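Side-chain contacts in membrane attack complex assembly inhibitor BGA71 (Borreliella bavariensis, PDB 6FMH), which inhibits assembly of the complement membrane attack complex, consistent with a part in the Lyme disease spirochaete's evasion of complement: residues S143-K146 and T147-N150; S96-F99 and I100-V104. All blocks are in the same frame, centred on the assembly; numbering follows the deposited sequence.

How the contacts relate
Both contacts are local, each formed within a single helix: contact 2 in helix 90-123 and contact 1 in helix 127-163, which comes next in the chain. Their centres lie about 17 Å apart and their nearest atoms about 7 Å, without touching. Each is partly buried, but contact 2 brings more of its residues into the core, through Phe99, Ile100, Ile103 and Val104, whereas contact 1 buries mainly Ser144 and Thr147. The chemistry follows: contact 1 is an alpha-helical turn with a threonine hydroxyl added to its backbone bonding, while contact 2 widens into a pi-type turn beside an aromatic ring. The helices also touch: Arg148 packs on Ile107 and Ile111, and Phe99 and Val104 on Phe151.

Contact 1: S143-K146 and T147-N150; sequences SSLK and TRQN
Ser143 and Thr147 meet across an alpha-helical turn, where Thr147 N donates to Ser143 O at 2.9 Å. The same spacing of four residues recurs in the bonds from Gln149 N to Leu145 O and from Asn150 N to Lys146 O, the latter 2.8 Å long; that from Arg148 N to Ser144 O is weak. The Thr147 hydroxyl adds a second grip on the first carbonyl: OG1 donates to Ser143 O at 2.9 Å, coming from above the carbonyl plane, 38° out of it, while the amide approaches from the opposite face. With OG1 beside its own backbone N (chi1 -63°), the hydroxyl folds back over the preceding turn, a common way for a helical threonine to satisfy its polar group. Further round the helix, Leu145 and Arg148 run side by side in the same direction, and Leu145 CD2 lies obliquely against the guanidinium, 4.2 Å from Arg148 NH2. The Gln149 side chain lies against the Leu145 and Lys146 carbonyls, with Gln149 CB 3.3 Å from Lys146 O. Ser144 turns its hydroxyl to Leu141 O, within the same helix. Around this turn of helix 127-163, Arg148 packs on Ile107 and Ile111 of helix 90-123 and on Thr64 and Ser67 of helix 55-68, while Thr147 touches Phe190, Lys191 and Pro192 in the C-terminal loop.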
ATOM      1  N   SER A 143       4.040 -14.843 -10.935  1.00 14.47           N
ATOM      2  CA  SER A 143       4.001 -14.553 -12.342  1.00 15.07           C
ATOM      3  C   SER A 143       4.244 -13.076 -12.602  1.00 14.74           C
ATOM      4  O   SER A 143       4.999 -12.689 -13.482  1.00 15.24           O
ATOM      5  CB  SER A 143       2.644 -14.923 -12.914  1.00 15.02           C
ATOM      6  OG  SER A 143       2.514 -14.279 -14.194  1.00 15.56           O
ATOM      7  N   SER A 144       3.665 -12.268 -11.735  1.00 14.20           N
ATOM      8  CA  SER A 144       3.817 -10.852 -11.828  1.00 12.78           C
ATOM      9  C   SER A 144       5.247 -10.331 -11.457  1.00 12.63           C
ATOM     10  O   SER A 144       5.669  -9.331 -12.016  1.00 13.32           O
ATOM     11  CB  SER A 144       2.766 -10.196 -10.973  1.00 12.02           C
ATOM     12  OG  SER A 144       3.135 -10.388  -9.623  1.00 12.84           O
ATOM     13  N   LEU A 145       5.961 -10.979 -10.524  1.00 11.39           N
ATOM     14  CA  LEU A 145       7.381 -10.697 -10.286  1.00 10.12           C
ATOM     15  C   LEU A 145       8.263 -11.137 -11.444  1.00  9.76           C
ATOM     16  O   LEU A 145       9.173 -10.387 -11.870  1.00 10.49           O
ATOM     17  CB  LEU A 145       7.867 -11.345  -8.951  1.00 10.29           C
ATOM     18  CG  LEU A 145       7.336 -10.688  -7.644  1.00 10.39           C
ATOM     19  CD1 LEU A 145       7.626 -11.540  -6.446  1.00 10.75           C
ATOM     20  CD2 LEU A 145       7.822  -9.273  -7.396  1.00  9.75           C
ATOM     21  N   LYS A 146       8.029 -12.332 -11.956  1.00  9.28           N
ATOM     22  CA  LYS A 146       8.786 -12.863 -13.100  1.00  9.39           C
ATOM     23  C   LYS A 146       8.640 -11.929 -14.326  1.00 10.19           C
ATOM     24  O   LYS A 146       9.650 -11.466 -14.955  1.00 10.20           O
ATOM     25  CB  LYS A 146       8.347 -14.302 -13.351  1.00  8.97           C
ATOM     26  CG  LYS A 146       8.876 -15.248 -12.296  1.00  8.63           C
ATOM     27  CD  LYS A 146       8.812 -16.695 -12.697  1.00  8.36           C
ATOM     28  CE  LYS A 146       9.195 -17.619 -11.536  1.00  8.23           C
ATOM     29  NZ  LYS A 146      10.514 -17.281 -10.914  1.00  8.08           N
ATOM     30  N   THR A 147       7.405 -11.494 -14.570  1.00 10.75           N
ATOM     31  CA  THR A 147       7.132 -10.544 -15.660  1.00 10.61           C
ATOM     32  C   THR A 147       8.056  -9.338 -15.541  1.00 10.80           C
ATOM     33  O   THR A 147       8.717  -8.949 -16.516  1.00 11.01           O
ATOM     34  CB  THR A 147       5.654 -10.147 -15.720  1.00 10.37           C
ATOM     35  OG1 THR A 147       4.853 -11.322 -15.997  1.00 10.42           O
ATOM     36  CG2 THR A 147       5.404  -9.152 -16.820  1.00 10.30           C
ATOM     37  N   ARG A 148       8.120  -8.765 -14.347  1.00 10.93           N
ATOM     38  CA  ARG A 148       8.918  -7.601 -14.148  1.00 11.00           C
ATOM     39  C   ARG A 148      10.414  -7.912 -14.372  1.00 13.13           C
ATOM     40  O   ARG A 148      11.192  -7.059 -14.889  1.00 11.74           O
ATOM     41  CB  ARG A 148       8.736  -7.025 -12.777  1.00 10.18           C
ATOM     42  CG  ARG A 148       9.585  -5.763 -12.653  1.00  9.89           C
ATOM     43  CD  ARG A 148       9.226  -4.908 -11.505  1.00  9.34           C
ATOM     44  NE  ARG A 148       9.656  -5.536 -10.282  1.00  9.04           N
ATOM     45  CZ  ARG A 148       9.505  -5.014  -9.081  1.00  8.66           C
ATOM     46  NH1 ARG A 148       8.954  -3.834  -8.914  1.00  8.49           N
ATOM     47  NH2 ARG A 148       9.915  -5.697  -8.044  1.00  8.84           N
ATOM     48  N   GLN A 149      10.832  -9.115 -13.966  1.00 15.13           N
ATOM     49  CA  GLN A 149      12.222  -9.530 -14.230  1.00 16.37           C
ATOM     50  C   GLN A 149      12.482  -9.566 -15.722  1.00 14.67           C
ATOM     51  O   GLN A 149      13.573  -9.272 -16.153  1.00 13.47           O
ATOM     52  CB  GLN A 149      12.534 -10.890 -13.561  1.00 18.70           C
ATOM     53  CG  GLN A 149      12.896 -10.792 -12.094  1.00 22.34           C
ATOM     54  CD  GLN A 149      12.754 -12.128 -11.384  1.00 25.53           C
ATOM     55  OE1 GLN A 149      13.124 -13.176 -11.924  1.00 25.24           O
ATOM     56  NE2 GLN A 149      12.207 -12.102 -10.158  1.00 30.10           N
ATOM     57  N   ASN A 150      11.525 -10.085 -16.492  1.00 14.07           N
ATOM     58  CA  ASN A 150      11.775 -10.269 -17.933  1.00 13.40           C
ATOM     59  C   ASN A 150      11.802  -8.939 -18.574  1.00 13.19           C
ATOM     60  O   ASN A 150      12.676  -8.668 -19.388  1.00 15.28           O
ATOM     61  CB  ASN A 150      10.742 -11.160 -18.611  1.00 13.18           C
ATOM     62  CG  ASN A 150      10.700 -12.552 -18.040  1.00 13.14           C
ATOM     63  OD1 ASN A 150       9.624 -13.168 -17.933  1.00 14.71           O
ATOM     64  ND2 ASN A 150      11.846 -13.089 -17.704  1.00 13.10           N
TER

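Contact 2: S96-F99 and I100-V104; sequences SKEF and IYQIV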
ATOM      1  N   SER A  96       6.377   6.774 -26.436  1.00 22.34           N
ATOM      2  CA  SER A  96       6.951   7.021 -25.129  1.00 20.98           C
ATOM      3  C   SER A  96       5.883   6.876 -24.089  1.00 20.25           C
ATOM      4  O   SER A  96       6.088   6.289 -23.036  1.00 19.88           O
ATOM      5  CB  SER A  96       7.579   8.433 -25.059  1.00 22.55           C
ATOM      6  OG  SER A  96       6.655   9.445 -25.410  1.00 24.92           O
ATOM      7  N   LYS A  97       4.738   7.483 -24.344  1.00 20.67           N
ATOM      8  CA  LYS A  97       3.606   7.404 -23.400  1.00 21.71           C
ATOM      9  C   LYS A  97       3.140   5.981 -23.185  1.00 21.54           C
ATOM     10  O   LYS A  97       2.923   5.560 -22.052  1.00 23.76           O
ATOM     11  CB  LYS A  97       2.434   8.245 -23.894  1.00 20.98           C
ATOM     12  CG  LYS A  97       2.503   9.648 -23.419  1.00 21.48           C
ATOM     13  CD  LYS A  97       1.320  10.454 -23.924  1.00 23.69           C
ATOM     14  CE  LYS A  97       1.518  11.922 -23.661  1.00 24.93           C
ATOM     15  NZ  LYS A  97       1.102  12.771 -24.795  1.00 26.83           N
ATOM     16  N   GLU A  98       2.963   5.247 -24.269  1.00 21.05           N
ATOM     17  CA  GLU A  98       2.551   3.846 -24.149  1.00 22.32           C
ATOM     18  C   GLU A  98       3.559   3.020 -23.337  1.00 21.21           C
ATOM     19  O   GLU A  98       3.182   2.261 -22.475  1.00 18.51           O
ATOM     20  CB  GLU A  98       2.280   3.223 -25.539  1.00 23.63           C
ATOM     21  CG  GLU A  98       0.841   3.445 -25.959  1.00 24.53           C
ATOM     22  CD  GLU A  98       0.566   3.164 -27.421  1.00 26.32           C
ATOM     23  OE1 GLU A  98       1.031   2.125 -27.957  1.00 28.55           O
ATOM     24  OE2 GLU A  98      -0.222   3.936 -27.992  1.00 26.10           O
ATOM     25  N   PHE A  99       4.849   3.156 -23.650  1.00 22.22           N
ATOM     26  CA  PHE A  99       5.883   2.486 -22.858  1.00 22.09           C
ATOM     27  C   PHE A  99       5.667   2.754 -21.346  1.00 22.24           C
ATOM     28  O   PHE A  99       5.773   1.858 -20.530  1.00 25.75           O
ATOM     29  CB  PHE A  99       7.269   2.954 -23.322  1.00 19.91           C
ATOM     30  CG  PHE A  99       8.378   2.456 -22.481  1.00 18.75           C
ATOM     31  CD1 PHE A  99       8.885   1.186 -22.676  1.00 18.81           C
ATOM     32  CD2 PHE A  99       8.898   3.245 -21.442  1.00 17.42           C
ATOM     33  CE1 PHE A  99       9.925   0.707 -21.865  1.00 18.86           C
ATOM     34  CE2 PHE A  99       9.915   2.759 -20.629  1.00 17.67           C
ATOM     35  CZ  PHE A  99      10.429   1.492 -20.840  1.00 17.52           C
ATOM     36  N   ILE A 100       5.395   4.002 -21.014  1.00 22.61           N
ATOM     37  CA  ILE A 100       5.295   4.469 -19.641  1.00 23.23           C
ATOM     38  C   ILE A 100       3.982   4.047 -19.004  1.00 27.00           C
ATOM     39  O   ILE A 100       3.961   3.342 -18.009  1.00 26.31           O
ATOM     40  CB  ILE A 100       5.444   6.016 -19.598  1.00 21.45           C
ATOM     41  CG1 ILE A 100       6.915   6.414 -19.546  1.00 21.65           C
ATOM     42  CG2 ILE A 100       4.742   6.656 -18.429  1.00 22.06           C
ATOM     43  CD1 ILE A 100       7.760   5.658 -18.560  1.00 21.76           C
ATOM     44  N   TYR A 101       2.877   4.483 -19.603  1.00 31.82           N
ATOM     45  CA  TYR A 101       1.582   4.245 -19.025  1.00 35.95           C
ATOM     46  C   TYR A 101       1.036   2.840 -19.292  1.00 35.19           C
ATOM     47  O   TYR A 101       0.325   2.321 -18.476  1.00 35.46           O
ATOM     48  CB  TYR A 101       0.589   5.322 -19.473  1.00 38.73           C
ATOM     49  CG  TYR A 101       0.951   6.735 -19.037  1.00 43.32           C
ATOM     50  CD1 TYR A 101       1.089   7.070 -17.696  1.00 45.21           C
ATOM     51  CD2 TYR A 101       1.132   7.745 -19.978  1.00 51.49           C
ATOM     52  CE1 TYR A 101       1.415   8.360 -17.312  1.00 52.87           C
ATOM     53  CE2 TYR A 101       1.449   9.046 -19.600  1.00 55.90           C
ATOM     54  CZ  TYR A 101       1.601   9.349 -18.271  1.00 58.61           C
ATOM     55  OH  TYR A 101       1.933  10.648 -17.923  1.00 64.21           O
ATOM     56  N   GLN A 102       1.372   2.226 -20.413  1.00 34.35           N
ATOM     57  CA  GLN A 102       0.774   0.958 -20.769  1.00 34.56           C
ATOM     58  C   GLN A 102       1.585  -0.247 -20.430  1.00 29.66           C
ATOM     59  O   GLN A 102       1.048  -1.294 -20.087  1.00 33.82           O
ATOM     60  CB  GLN A 102       0.478   0.953 -22.260  1.00 44.64           C
ATOM     61  CG  GLN A 102      -0.505  -0.103 -22.761  1.00 57.83           C
ATOM     62  CD  GLN A 102      -0.322  -0.317 -24.263  1.00 67.06           C
ATOM     63  OE1 GLN A 102      -0.292   0.664 -25.000  1.00 82.58           O
ATOM     64  NE2 GLN A 102      -0.152  -1.568 -24.720  1.00 64.04           N
ATOM     65  N   ILE A 103       2.899  -0.143 -20.524  1.00 25.75           N
ATOM     66  CA  ILE A 103       3.749  -1.297 -20.241  1.00 21.05           C
ATOM     67  C   ILE A 103       4.325  -1.233 -18.837  1.00 18.20           C
ATOM     68  O   ILE A 103       4.167  -2.169 -18.073  1.00 17.24           O
ATOM     69  CB  ILE A 103       4.816  -1.412 -21.317  1.00 20.35           C
ATOM     70  CG1 ILE A 103       4.119  -1.843 -22.609  1.00 21.58           C
ATOM     71  CG2 ILE A 103       5.969  -2.328 -20.872  1.00 20.99           C
ATOM     72  CD1 ILE A 103       4.368  -3.231 -23.124  1.00 22.05           C
ATOM     73  N   VAL A 104       5.049  -0.157 -18.527  1.00 15.71           N
ATOM     74  CA  VAL A 104       5.795  -0.095 -17.290  1.00 13.89           C
ATOM     75  C   VAL A 104       4.811  -0.093 -16.123  1.00 13.05           C
ATOM     76  O   VAL A 104       4.975  -0.809 -15.139  1.00 12.85           O
ATOM     77  CB  VAL A 104       6.732   1.134 -17.262  1.00 13.52           C
ATOM     78  CG1 VAL A 104       7.324   1.324 -15.878  1.00 13.52           C
ATOM     79  CG2 VAL A 104       7.856   0.960 -18.279  1.00 13.31           C
TER
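Glu98 O takes two backbone donors, a four-residue bond from Gln102 N at 2.7 Å and a five-residue bond from Ile103 N at 3.1 Å, and this sharing marks the place where the helix widens. Before it, Ile100 N and Tyr101 N reach back four residues to Ser96 O and Lys97 O, the second bond being 2.7 Å long and nearly straight (169° at the hydrogen). Val104 N continues the wider spacing, reaching back five residues to Phe99 O at 2.9 Å in a pi-type turn. The wide turn sets Val104 beside the Phe99 ring. Its CG2 methyl makes a CH-pi contact over one face, 3.9 Å from the ring centroid and displaced toward the CE2-CZ bond at the rim. Phe99 has CG opposite its backbone N (chi1 173°), which swings the ring out from the helix beside Val104, where it receives this methyl. The side chain of Ile100 crosses the same ring obliquely, with CD1 3.9 Å from Phe99 CD2. On another side of the helix, the aliphatic part of Lys97 runs alongside Tyr101, its CG 4.0 Å from Tyr101 CE2. Ile100 CG2 sits over the centre of one face of the Tyr101 ring. Glu98 and Gln102 also lie side by side at the exposed surface, their carboxylate and amide planes turned 38° apart. In the fold, Phe99 and Val104 both pack against Ile65 of helix 55-68 and Phe151 of helix 127-163, and Phe99 meets the Tyr184 ring edge-to-face. Phe99 and Ile100 touch Leu83 of helix 73-88, so the Phe99, Ile100 and Val104 side of helix 90-123 packs among these three helices.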